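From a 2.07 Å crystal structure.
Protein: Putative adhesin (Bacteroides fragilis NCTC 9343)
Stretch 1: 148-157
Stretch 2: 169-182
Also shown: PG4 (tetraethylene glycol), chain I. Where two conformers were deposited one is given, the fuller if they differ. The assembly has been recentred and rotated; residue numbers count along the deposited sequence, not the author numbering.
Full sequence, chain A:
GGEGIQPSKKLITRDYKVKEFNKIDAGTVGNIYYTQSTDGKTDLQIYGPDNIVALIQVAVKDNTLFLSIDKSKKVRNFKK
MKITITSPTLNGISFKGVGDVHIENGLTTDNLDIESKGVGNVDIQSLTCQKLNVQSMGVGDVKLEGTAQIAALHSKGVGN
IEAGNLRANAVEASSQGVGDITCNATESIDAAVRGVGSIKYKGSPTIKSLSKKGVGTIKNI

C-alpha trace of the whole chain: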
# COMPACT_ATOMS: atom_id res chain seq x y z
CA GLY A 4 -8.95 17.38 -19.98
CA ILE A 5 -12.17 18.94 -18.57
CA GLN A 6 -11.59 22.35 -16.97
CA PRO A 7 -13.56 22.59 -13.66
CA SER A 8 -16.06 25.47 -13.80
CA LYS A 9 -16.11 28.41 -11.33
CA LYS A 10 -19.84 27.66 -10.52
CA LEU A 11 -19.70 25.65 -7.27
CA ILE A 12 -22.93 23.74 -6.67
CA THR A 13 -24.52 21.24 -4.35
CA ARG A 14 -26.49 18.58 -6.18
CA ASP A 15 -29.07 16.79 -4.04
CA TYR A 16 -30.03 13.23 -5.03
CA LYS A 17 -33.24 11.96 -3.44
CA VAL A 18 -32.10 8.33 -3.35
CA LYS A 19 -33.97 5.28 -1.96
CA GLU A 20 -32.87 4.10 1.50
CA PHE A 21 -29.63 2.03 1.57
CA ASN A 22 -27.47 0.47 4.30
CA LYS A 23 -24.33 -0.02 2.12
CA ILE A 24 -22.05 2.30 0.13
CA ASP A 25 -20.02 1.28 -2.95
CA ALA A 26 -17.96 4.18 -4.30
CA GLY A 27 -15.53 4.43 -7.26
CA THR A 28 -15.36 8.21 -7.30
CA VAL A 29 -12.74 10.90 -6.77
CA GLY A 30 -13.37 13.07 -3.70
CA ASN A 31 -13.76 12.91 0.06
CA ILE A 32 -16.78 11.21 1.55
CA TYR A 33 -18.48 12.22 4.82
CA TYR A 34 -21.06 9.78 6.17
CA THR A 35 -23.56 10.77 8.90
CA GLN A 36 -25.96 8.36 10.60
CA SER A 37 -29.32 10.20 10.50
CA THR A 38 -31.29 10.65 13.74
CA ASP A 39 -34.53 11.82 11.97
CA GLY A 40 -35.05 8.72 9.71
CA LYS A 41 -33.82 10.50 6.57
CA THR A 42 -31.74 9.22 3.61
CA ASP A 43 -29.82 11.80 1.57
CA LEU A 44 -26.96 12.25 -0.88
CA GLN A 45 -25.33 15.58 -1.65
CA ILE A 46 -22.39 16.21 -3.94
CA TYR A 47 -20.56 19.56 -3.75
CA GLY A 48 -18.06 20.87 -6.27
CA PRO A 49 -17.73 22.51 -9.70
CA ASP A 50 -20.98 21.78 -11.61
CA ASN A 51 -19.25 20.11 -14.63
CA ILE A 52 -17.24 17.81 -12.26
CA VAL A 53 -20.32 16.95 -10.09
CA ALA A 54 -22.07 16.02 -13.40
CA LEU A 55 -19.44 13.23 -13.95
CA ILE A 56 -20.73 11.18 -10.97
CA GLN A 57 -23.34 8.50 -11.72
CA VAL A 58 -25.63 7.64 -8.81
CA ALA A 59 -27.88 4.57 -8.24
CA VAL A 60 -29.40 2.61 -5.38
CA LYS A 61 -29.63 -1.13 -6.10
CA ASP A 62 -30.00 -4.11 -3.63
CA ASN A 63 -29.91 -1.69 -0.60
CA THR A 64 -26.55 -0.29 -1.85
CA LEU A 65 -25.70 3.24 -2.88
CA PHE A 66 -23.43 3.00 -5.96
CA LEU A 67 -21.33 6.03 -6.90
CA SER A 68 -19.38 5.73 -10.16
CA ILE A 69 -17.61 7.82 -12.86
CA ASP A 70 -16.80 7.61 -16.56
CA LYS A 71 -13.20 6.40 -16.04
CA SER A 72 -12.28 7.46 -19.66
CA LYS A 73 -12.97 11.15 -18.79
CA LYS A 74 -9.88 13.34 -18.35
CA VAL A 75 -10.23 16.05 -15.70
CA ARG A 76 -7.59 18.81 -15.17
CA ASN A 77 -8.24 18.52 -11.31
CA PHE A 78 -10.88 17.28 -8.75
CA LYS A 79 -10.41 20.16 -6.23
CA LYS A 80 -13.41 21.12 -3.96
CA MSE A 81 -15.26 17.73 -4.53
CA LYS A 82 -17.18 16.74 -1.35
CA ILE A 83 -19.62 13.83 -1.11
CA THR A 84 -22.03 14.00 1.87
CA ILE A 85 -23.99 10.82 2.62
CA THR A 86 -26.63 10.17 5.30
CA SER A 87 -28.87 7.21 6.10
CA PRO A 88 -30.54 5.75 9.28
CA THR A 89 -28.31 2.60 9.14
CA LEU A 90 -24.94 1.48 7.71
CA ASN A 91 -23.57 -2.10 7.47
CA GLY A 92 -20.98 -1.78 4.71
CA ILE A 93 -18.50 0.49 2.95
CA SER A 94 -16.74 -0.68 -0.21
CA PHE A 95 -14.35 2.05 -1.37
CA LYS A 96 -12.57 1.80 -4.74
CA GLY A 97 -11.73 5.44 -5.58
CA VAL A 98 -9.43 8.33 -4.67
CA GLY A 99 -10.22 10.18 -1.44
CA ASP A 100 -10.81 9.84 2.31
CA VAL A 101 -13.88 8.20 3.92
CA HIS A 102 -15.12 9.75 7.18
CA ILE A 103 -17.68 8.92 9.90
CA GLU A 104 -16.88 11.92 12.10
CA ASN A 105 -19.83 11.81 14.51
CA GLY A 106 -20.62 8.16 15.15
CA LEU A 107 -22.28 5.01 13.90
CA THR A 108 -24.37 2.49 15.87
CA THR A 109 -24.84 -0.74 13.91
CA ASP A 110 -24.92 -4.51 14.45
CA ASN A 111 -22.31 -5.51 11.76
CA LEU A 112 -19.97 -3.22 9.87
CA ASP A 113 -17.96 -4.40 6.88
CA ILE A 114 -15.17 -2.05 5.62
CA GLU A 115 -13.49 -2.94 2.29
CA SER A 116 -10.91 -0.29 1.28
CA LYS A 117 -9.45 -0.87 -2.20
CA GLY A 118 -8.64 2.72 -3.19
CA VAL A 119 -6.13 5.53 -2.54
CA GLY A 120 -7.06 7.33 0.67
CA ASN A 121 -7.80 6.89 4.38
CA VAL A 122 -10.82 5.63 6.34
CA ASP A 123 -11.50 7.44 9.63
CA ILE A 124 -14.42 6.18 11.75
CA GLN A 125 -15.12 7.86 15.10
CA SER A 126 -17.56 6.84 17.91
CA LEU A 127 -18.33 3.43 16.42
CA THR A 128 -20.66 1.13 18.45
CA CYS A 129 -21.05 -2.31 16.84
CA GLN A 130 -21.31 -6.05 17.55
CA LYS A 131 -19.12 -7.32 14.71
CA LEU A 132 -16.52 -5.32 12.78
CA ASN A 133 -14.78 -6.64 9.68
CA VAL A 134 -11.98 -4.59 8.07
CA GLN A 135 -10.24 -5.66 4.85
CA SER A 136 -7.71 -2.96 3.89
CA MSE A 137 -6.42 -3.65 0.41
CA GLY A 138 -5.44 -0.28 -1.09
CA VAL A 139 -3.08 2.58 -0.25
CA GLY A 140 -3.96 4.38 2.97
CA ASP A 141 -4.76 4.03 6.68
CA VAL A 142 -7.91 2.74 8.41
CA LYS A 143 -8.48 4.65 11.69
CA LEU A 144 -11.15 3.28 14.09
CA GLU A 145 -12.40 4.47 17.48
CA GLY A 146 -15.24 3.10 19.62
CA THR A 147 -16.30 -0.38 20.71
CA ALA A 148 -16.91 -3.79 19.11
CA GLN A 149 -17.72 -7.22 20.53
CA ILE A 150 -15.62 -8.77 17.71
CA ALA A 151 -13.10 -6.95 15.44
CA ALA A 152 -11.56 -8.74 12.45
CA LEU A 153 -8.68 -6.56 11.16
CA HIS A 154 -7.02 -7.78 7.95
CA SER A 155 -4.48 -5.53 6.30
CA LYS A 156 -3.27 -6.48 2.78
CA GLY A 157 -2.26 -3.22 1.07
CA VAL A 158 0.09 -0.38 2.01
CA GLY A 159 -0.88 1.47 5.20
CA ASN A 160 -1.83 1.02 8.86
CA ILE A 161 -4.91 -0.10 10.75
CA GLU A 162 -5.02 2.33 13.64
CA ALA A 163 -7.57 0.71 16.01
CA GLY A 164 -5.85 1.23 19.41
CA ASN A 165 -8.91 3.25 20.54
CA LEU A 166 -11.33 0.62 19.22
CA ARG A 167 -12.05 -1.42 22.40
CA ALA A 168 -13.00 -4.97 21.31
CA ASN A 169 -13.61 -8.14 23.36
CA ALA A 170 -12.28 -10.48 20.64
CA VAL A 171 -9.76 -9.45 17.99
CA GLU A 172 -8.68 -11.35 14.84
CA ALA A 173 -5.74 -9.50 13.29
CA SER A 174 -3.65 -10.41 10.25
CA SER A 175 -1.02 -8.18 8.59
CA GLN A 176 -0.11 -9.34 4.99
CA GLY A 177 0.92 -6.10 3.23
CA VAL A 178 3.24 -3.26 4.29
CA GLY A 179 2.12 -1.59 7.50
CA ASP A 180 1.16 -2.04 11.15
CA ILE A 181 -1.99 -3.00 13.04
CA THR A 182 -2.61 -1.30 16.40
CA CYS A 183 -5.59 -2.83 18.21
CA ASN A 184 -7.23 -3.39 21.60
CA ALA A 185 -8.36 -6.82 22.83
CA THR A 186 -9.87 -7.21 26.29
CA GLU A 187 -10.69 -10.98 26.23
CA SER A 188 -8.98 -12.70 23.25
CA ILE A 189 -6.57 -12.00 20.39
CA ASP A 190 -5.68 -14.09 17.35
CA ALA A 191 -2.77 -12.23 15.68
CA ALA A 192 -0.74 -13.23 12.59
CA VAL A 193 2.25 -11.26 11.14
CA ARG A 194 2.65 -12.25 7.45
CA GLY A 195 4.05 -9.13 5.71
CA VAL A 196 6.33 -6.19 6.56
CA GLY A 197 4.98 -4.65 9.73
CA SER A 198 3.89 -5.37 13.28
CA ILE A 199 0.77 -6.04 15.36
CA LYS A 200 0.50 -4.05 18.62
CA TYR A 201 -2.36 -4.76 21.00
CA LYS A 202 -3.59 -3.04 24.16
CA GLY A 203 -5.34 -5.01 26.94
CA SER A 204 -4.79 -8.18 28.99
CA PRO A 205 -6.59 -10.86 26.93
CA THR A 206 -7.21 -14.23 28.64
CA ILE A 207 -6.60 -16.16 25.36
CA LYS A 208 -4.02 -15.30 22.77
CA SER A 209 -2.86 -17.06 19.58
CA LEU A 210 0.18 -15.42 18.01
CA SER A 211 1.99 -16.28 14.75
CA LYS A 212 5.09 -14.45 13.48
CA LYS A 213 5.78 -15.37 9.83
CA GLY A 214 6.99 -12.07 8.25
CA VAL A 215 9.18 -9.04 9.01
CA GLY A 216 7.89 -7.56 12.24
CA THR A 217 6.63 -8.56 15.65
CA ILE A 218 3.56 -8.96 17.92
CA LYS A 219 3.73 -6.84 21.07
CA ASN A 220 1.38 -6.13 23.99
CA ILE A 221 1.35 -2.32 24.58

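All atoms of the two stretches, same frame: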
# COMPACT_ATOMS: atom_id res chain seq x y z
N ALA A 148 -16.44 -2.65 19.90
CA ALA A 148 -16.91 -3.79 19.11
C ALA A 148 -16.88 -5.03 19.99
O ALA A 148 -16.05 -5.12 20.90
CB ALA A 148 -16.04 -3.99 17.88
N GLN A 149 -17.80 -5.98 19.77
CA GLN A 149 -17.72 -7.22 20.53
C GLN A 149 -16.62 -8.05 19.88
O GLN A 149 -15.77 -8.60 20.56
CB GLN A 149 -19.08 -7.95 20.56
CG GLN A 149 -20.09 -7.33 21.53
CD GLN A 149 -19.70 -7.47 23.00
OE1 GLN A 149 -18.97 -8.38 23.42
NE2 GLN A 149 -20.18 -6.55 23.82
N ILE A 150 -16.61 -8.07 18.54
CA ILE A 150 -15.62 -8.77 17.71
C ILE A 150 -15.08 -7.79 16.68
O ILE A 150 -15.87 -7.10 16.04
CB ILE A 150 -16.21 -10.05 17.02
CG1 ILE A 150 -16.83 -11.02 18.05
CG2 ILE A 150 -15.11 -10.78 16.18
CD1 ILE A 150 -17.93 -11.95 17.51
N ALA A 151 -13.74 -7.77 16.49
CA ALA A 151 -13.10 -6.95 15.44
C ALA A 151 -12.11 -7.80 14.66
O ALA A 151 -11.12 -8.29 15.22
CB ALA A 151 -12.41 -5.73 16.05
N ALA A 152 -12.42 -8.02 13.38
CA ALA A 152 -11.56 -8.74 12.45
C ALA A 152 -10.84 -7.68 11.63
O ALA A 152 -11.50 -6.87 10.97
CB ALA A 152 -12.39 -9.69 11.57
N LEU A 153 -9.52 -7.59 11.79
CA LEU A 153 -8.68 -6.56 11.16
C LEU A 153 -7.67 -7.22 10.26
O LEU A 153 -6.75 -7.87 10.76
CB LEU A 153 -7.98 -5.70 12.25
CG LEU A 153 -8.90 -5.11 13.35
CD1 LEU A 153 -8.08 -4.40 14.43
CD2 LEU A 153 -9.94 -4.15 12.77
N HIS A 154 -7.87 -7.11 8.93
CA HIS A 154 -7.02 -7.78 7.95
C HIS A 154 -6.44 -6.76 7.00
O HIS A 154 -7.15 -6.20 6.15
CB HIS A 154 -7.81 -8.88 7.19
CG HIS A 154 -8.49 -9.87 8.08
ND1 HIS A 154 -7.78 -10.76 8.89
CD2 HIS A 154 -9.81 -10.08 8.28
CE1 HIS A 154 -8.68 -11.45 9.56
NE2 HIS A 154 -9.92 -11.08 9.22
N SER A 155 -5.15 -6.49 7.15
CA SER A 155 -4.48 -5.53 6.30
C SER A 155 -3.73 -6.26 5.21
O SER A 155 -3.05 -7.25 5.51
CB SER A 155 -3.56 -4.63 7.12
OG SER A 155 -2.62 -5.36 7.88
N LYS A 156 -3.89 -5.82 3.95
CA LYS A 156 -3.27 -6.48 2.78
C LYS A 156 -2.60 -5.51 1.81
O LYS A 156 -1.91 -5.95 0.90
CB LYS A 156 -4.33 -7.30 2.00
CG LYS A 156 -4.91 -8.45 2.80
CD LYS A 156 -6.17 -9.01 2.17
CE LYS A 156 -6.64 -10.22 2.94
NZ LYS A 156 -7.87 -10.82 2.37
N GLY A 157 -2.84 -4.21 1.97
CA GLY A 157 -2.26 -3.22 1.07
C GLY A 157 -1.08 -2.51 1.69
O GLY A 157 -0.26 -3.12 2.39
N ASN A 169 -13.80 -6.99 22.47
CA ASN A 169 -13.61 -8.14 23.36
C ASN A 169 -12.74 -9.19 22.69
O ASN A 169 -11.81 -9.67 23.31
CB ASN A 169 -14.95 -8.72 23.83
CG ASN A 169 -15.55 -7.89 24.93
OD1 ASN A 169 -14.86 -7.38 25.82
ND2 ASN A 169 -16.85 -7.74 24.90
N ALA A 170 -13.02 -9.50 21.43
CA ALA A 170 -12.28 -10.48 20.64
C ALA A 170 -11.71 -9.82 19.41
O ALA A 170 -12.42 -9.09 18.70
CB ALA A 170 -13.17 -11.65 20.26
N VAL A 171 -10.42 -10.03 19.16
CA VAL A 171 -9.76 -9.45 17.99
C VAL A 171 -9.17 -10.57 17.15
O VAL A 171 -8.55 -11.48 17.70
CB VAL A 171 -8.68 -8.38 18.38
CG1 VAL A 171 -7.82 -7.97 17.19
CG2 VAL A 171 -9.33 -7.15 19.01
N GLU A 172 -9.34 -10.47 15.82
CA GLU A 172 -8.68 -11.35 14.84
C GLU A 172 -7.90 -10.44 13.93
O GLU A 172 -8.49 -9.67 13.18
CB GLU A 172 -9.68 -12.22 14.08
CG GLU A 172 -10.38 -13.25 14.97
CD GLU A 172 -11.85 -13.50 14.70
OE1 GLU A 172 -12.33 -13.20 13.58
OE2 GLU A 172 -12.53 -14.01 15.62
N ALA A 173 -6.57 -10.41 14.08
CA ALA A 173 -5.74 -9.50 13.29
C ALA A 173 -4.73 -10.22 12.43
O ALA A 173 -4.04 -11.12 12.92
CB ALA A 173 -5.02 -8.52 14.22
N SER A 174 -4.64 -9.83 11.15
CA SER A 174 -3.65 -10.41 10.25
C SER A 174 -3.09 -9.31 9.37
O SER A 174 -3.85 -8.54 8.80
CB SER A 174 -4.23 -11.56 9.42
OG SER A 174 -3.30 -12.02 8.47
N SER A 175 -1.73 -9.20 9.36
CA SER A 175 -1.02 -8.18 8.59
C SER A 175 -0.26 -8.88 7.45
O SER A 175 0.65 -9.66 7.74
CB SER A 175 -0.09 -7.38 9.52
OG SER A 175 0.85 -8.22 10.16
N GLN A 176 -0.68 -8.66 6.17
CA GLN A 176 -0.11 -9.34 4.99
C GLN A 176 0.53 -8.39 3.96
O GLN A 176 1.19 -8.87 3.03
CB GLN A 176 -1.18 -10.16 4.28
CG GLN A 176 -1.72 -11.33 5.07
CD GLN A 176 -2.85 -11.98 4.30
OE1 GLN A 176 -3.98 -11.52 4.34
NE2 GLN A 176 -2.54 -12.99 3.49
N GLY A 177 0.32 -7.09 4.12
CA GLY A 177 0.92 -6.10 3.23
C GLY A 177 2.08 -5.40 3.92
O GLY A 177 2.83 -6.02 4.68
N VAL A 178 2.19 -4.09 3.68
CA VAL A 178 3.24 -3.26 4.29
C VAL A 178 2.54 -2.29 5.22
O VAL A 178 1.78 -1.44 4.75
CB VAL A 178 4.09 -2.55 3.21
CG1 VAL A 178 5.12 -1.62 3.85
CG2 VAL A 178 4.78 -3.57 2.31
N GLY A 179 2.79 -2.43 6.52
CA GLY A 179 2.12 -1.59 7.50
C GLY A 179 1.81 -2.32 8.79
O GLY A 179 1.92 -3.54 8.87
N ASP A 180 1.41 -1.55 9.81
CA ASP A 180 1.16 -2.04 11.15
C ASP A 180 -0.30 -2.11 11.50
O ASP A 180 -1.11 -1.36 10.94
CB ASP A 180 1.83 -1.09 12.17
CG ASP A 180 3.34 -0.99 12.06
OD1 ASP A 180 3.98 -1.96 11.60
OD2 ASP A 180 3.89 0.05 12.48
N ILE A 181 -0.64 -2.96 12.47
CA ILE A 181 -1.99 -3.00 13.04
C ILE A 181 -1.85 -2.67 14.51
O ILE A 181 -1.11 -3.35 15.21
CB ILE A 181 -2.76 -4.34 12.83
CG1 ILE A 181 -2.91 -4.68 11.34
CG2 ILE A 181 -4.14 -4.31 13.54
CD1 ILE A 181 -3.50 -6.06 11.09
N THR A 182 -2.54 -1.63 14.98
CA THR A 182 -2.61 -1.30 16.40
C THR A 182 -4.04 -1.61 16.79
O THR A 182 -4.95 -1.24 16.07
CB THR A 182 -2.16 0.14 16.71
OG1 THR A 182 -0.84 0.32 16.19
CG2 THR A 182 -2.16 0.43 18.23
O1 PG4 I . -1.21 -8.94 0.82
C1 PG4 I . -1.68 -10.29 0.61
C2 PG4 I . -0.60 -11.14 -0.13
O2 PG4 I . -0.05 -10.42 -1.28
C3 PG4 I . 1.10 -11.12 -1.83
C4 PG4 I . 1.89 -10.15 -2.74
O3 PG4 I . 2.10 -10.67 -4.06
C5 PG4 I . 1.22 -9.94 -4.94
C6 PG4 I . 1.07 -10.62 -6.32
O4 PG4 I . 2.33 -10.98 -6.93
O HOH W 1 -11.00 -13.01 11.07
O HOH W 2 -0.38 -5.23 6.28

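The strands through A151-S155 and E172-S175 run parallel, their axes 2° apart and 4.6 Å at closest approach. The register is carried by backbone bonds such as A151 N to A170 O (2.9 Å), E172 N to A151 O (2.9 Å) and L153 N to E172 O (2.7 Å), so paired residues such as A152 and E172 put their side chains on the same face of the sheet.

At the corner, the side-chain amides of Q149 and N169 pair through a single hydrogen bond. The CA-to-CB bond of Q149 points away, but with chi1 and chi2 both m its end comes back, and N169 ND2 donates to Q149 OE1 at 2.7 Å (147°).

I150, A152 and H154 share one face with A170, E172 and S174. H154 (chi1 m, chi2 -67°) presents its ring edge to S174, ND1 lying 3.7 Å from S174 CB. Its NE2 is 2.9 Å from water 1, which donates to E172 OE1 (2.8 Å); the water thus links the two side chains.

On the other face, L153 (m, t) places CD1 4.0 Å from CG2 of I181, also m, t. S155 and S175 are both p. S155 OG lies 3.4 Å from I181 CD1 and 2.8 Å from water 2, which accepts from G177 N (2.9 Å).

Beyond the strands, V178 N donates to G157 O (2.9 Å). An ideal CB on G177 would sit 2.0 Å from G157 O, a clash that glycine avoids.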